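Local coordinates for protein transcriptional repressor PadR (Bacillus cereus, PDB 6JYI) that acts as a PadR-like transcriptional regulator that binds DNA, probably as a two-fold symmetric dimer, at the interface of chains A and B. Residues are numbered along the deposited sequence; one frame, centred on the assembly and turned at random. Chains: chain A/B, Transcriptional repressor PadR.

The interface of chains A and B. Residues chain A 96, 152, 155-156, 159-160; chain B 103, 160, 163-164, 167-168.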
loop_
_atom_site.group_PDB
_atom_site.type_symbol
_atom_site.label_atom_id
_atom_site.label_comp_id
_atom_site.label_asym_id
_atom_site.label_seq_id
_atom_site.Cartn_x
_atom_site.Cartn_y
_atom_site.Cartn_z
ATOM N N ASP A 96 -0.559 -1.937 -7.538
ATOM C CA ASP A 96 -0.559 -1.569 -6.139
ATOM C C ASP A 96 0.858 -1.682 -5.600
ATOM O O ASP A 96 1.606 -2.584 -5.991
ATOM C CB ASP A 96 -1.423 -2.515 -5.312
ATOM C CG ASP A 96 -2.924 -2.317 -5.545
ATOM O OD1 ASP A 96 -3.323 -1.372 -6.258
ATOM O OD2 ASP A 96 -3.703 -3.113 -4.984
ATOM N N ILE A 152 -16.872 2.737 -5.426
ATOM C CA ILE A 152 -15.994 1.550 -5.601
ATOM C C ILE A 152 -14.749 1.646 -4.702
ATOM O O ILE A 152 -14.395 0.664 -4.045
ATOM C CB ILE A 152 -15.614 1.297 -7.078
ATOM C CG1 ILE A 152 -16.877 1.093 -7.907
ATOM C CG2 ILE A 152 -14.623 0.077 -7.234
ATOM C CD1 ILE A 152 -16.655 0.995 -9.421
ATOM N N ASP A 155 -15.865 0.731 -1.154
ATOM C CA ASP A 155 -16.336 -0.650 -0.966
ATOM C C ASP A 155 -15.205 -1.657 -1.171
ATOM O O ASP A 155 -15.164 -2.680 -0.509
ATOM C CB ASP A 155 -17.463 -0.971 -1.917
ATOM C CG ASP A 155 -18.726 -0.190 -1.601
ATOM O OD1 ASP A 155 -18.708 0.608 -0.642
ATOM O OD2 ASP A 155 -19.717 -0.388 -2.318
ATOM N N VAL A 156 -14.293 -1.372 -2.085
ATOM C CA VAL A 156 -13.142 -2.266 -2.261
ATOM C C VAL A 156 -12.271 -2.260 -1.007
ATOM O O VAL A 156 -11.856 -3.329 -0.487
ATOM C CB VAL A 156 -12.368 -1.949 -3.550
ATOM C CG1 VAL A 156 -11.091 -2.782 -3.672
ATOM C CG2 VAL A 156 -13.263 -2.229 -4.763
ATOM N N ALA A 159 -13.973 -4.122 1.724
ATOM C CA ALA A 159 -14.030 -5.565 1.400
ATOM C C ALA A 159 -12.694 -6.189 1.768
ATOM O O ALA A 159 -12.621 -7.224 2.427
ATOM C CB ALA A 159 -14.330 -5.787 -0.068
ATOM N N SER A 160 -11.627 -5.492 1.406
ATOM C CA SER A 160 -10.294 -5.973 1.650
ATOM C C SER A 160 -9.928 -5.990 3.137
ATOM O O SER A 160 -9.504 -7.005 3.665
ATOM C CB SER A 160 -9.318 -5.123 0.831
ATOM O OG SER A 160 -8.004 -5.390 1.244
ATOM N N LEU B 103 -7.504 2.451 -7.134
ATOM C CA LEU B 103 -8.522 3.002 -6.263
ATOM C C LEU B 103 -8.604 4.514 -6.431
ATOM O O LEU B 103 -9.672 5.102 -6.285
ATOM C CB LEU B 103 -8.307 2.603 -4.806
ATOM C CG LEU B 103 -8.563 1.099 -4.520
ATOM C CD1 LEU B 103 -8.184 0.650 -3.095
ATOM C CD2 LEU B 103 -10.012 0.680 -4.876
ATOM N N SER B 160 -7.474 -10.956 0.945
ATOM C CA SER B 160 -7.590 -9.584 0.499
ATOM C C SER B 160 -7.870 -9.485 -0.997
ATOM O O SER B 160 -8.828 -8.849 -1.406
ATOM C CB SER B 160 -6.327 -8.806 0.862
ATOM O OG SER B 160 -6.335 -7.526 0.234
ATOM N N ALA B 163 -11.396 -10.869 -2.011
ATOM C CA ALA B 163 -12.521 -9.988 -1.651
ATOM C C ALA B 163 -12.592 -8.826 -2.641
ATOM O O ALA B 163 -13.684 -8.394 -3.015
ATOM C CB ALA B 163 -12.344 -9.458 -0.226
ATOM N N GLN B 164 -11.430 -8.336 -3.064
ATOM C CA GLN B 164 -11.358 -7.273 -4.053
ATOM C C GLN B 164 -11.935 -7.756 -5.373
ATOM O O GLN B 164 -12.812 -7.097 -5.931
ATOM C CB GLN B 164 -9.911 -6.824 -4.269
ATOM C CG GLN B 164 -9.280 -6.150 -3.052
ATOM C CD GLN B 164 -7.864 -5.745 -3.363
ATOM O OE1 GLN B 164 -7.594 -5.262 -4.469
ATOM N NE2 GLN B 164 -6.943 -5.956 -2.424
ATOM N N THR B 167 -15.779 -8.186 -5.055
ATOM C CA THR B 167 -16.451 -6.858 -5.007
ATOM C C THR B 167 -16.462 -6.265 -6.400
ATOM O O THR B 167 -17.495 -5.797 -6.853
ATOM C CB THR B 167 -15.771 -5.905 -4.011
ATOM O OG1 THR B 167 -15.915 -6.445 -2.692
ATOM C CG2 THR B 167 -16.394 -4.476 -4.053
ATOM N N LEU B 168 -15.323 -6.331 -7.094
ATOM C CA LEU B 168 -15.208 -5.745 -8.436
ATOM C C LEU B 168 -16.083 -6.443 -9.488
ATOM O O LEU B 168 -16.644 -5.783 -10.363
ATOM C CB LEU B 168 -13.745 -5.670 -8.872
ATOM C CG LEU B 168 -12.899 -4.579 -8.201
ATOM C CD1 LEU B 168 -11.420 -4.674 -8.590
ATOM C CD2 LEU B 168 -13.409 -3.155 -8.499
#
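A:Val156 meets B:Leu103, B:Leu168, B:Thr167 and B:Gln164, and its 72 Å² of hidden surface is the largest in this patch. The valine's two methyls divide the work. CG1, anti to the backbone N (chi1 174°), is held between CG of B:Gln164 on one side and CD2 of B:Leu103 on the other. The glutamine CG lies 3.9 Å from the valine CG1. The leucine CD2 also lies 3.8 Å from the valine CB. CG2 instead touches CD2 of B:Leu168 and the methyl of B:Thr167. The B:Leu168 side chain crosses the valine at about a right angle, and the same CD2 reaches CG2 of A:Ile152 at 3.7 Å.

One helical turn further along chain A, small residues let the backbones approach: CB of B:Ala163 lies 3.5 Å from the carbonyl O of A:Ala159. Within chain B, the hydroxyl OG1 of B:Thr167 hydrogen-bonds back to the carbonyl O of B:Ala163 at 3.0 Å, tilted 31° from the carbonyl plane; this bond likely helps to hold the rotamer that turns the methyl towards A:Val156.

Towards the polar rim, the two Ser160 hydroxyls meet tip to tip, OG to OG at 2.9 Å, the donor undecided. The extended B:Gln164 donates NE2 to B:Ser160 OG at 3.1 Å, nearly in its own amide plane, which holds the carboxamide beside the serine pair, with NE2 also near A:Ser160 OG. Helix 148-175 of chain A thus packs on helices 148-178 and 101-107 of chain B, one part of a two-fold symmetric interface, twinned with the chains exchanged, that likely holds the PadR-like dimer together.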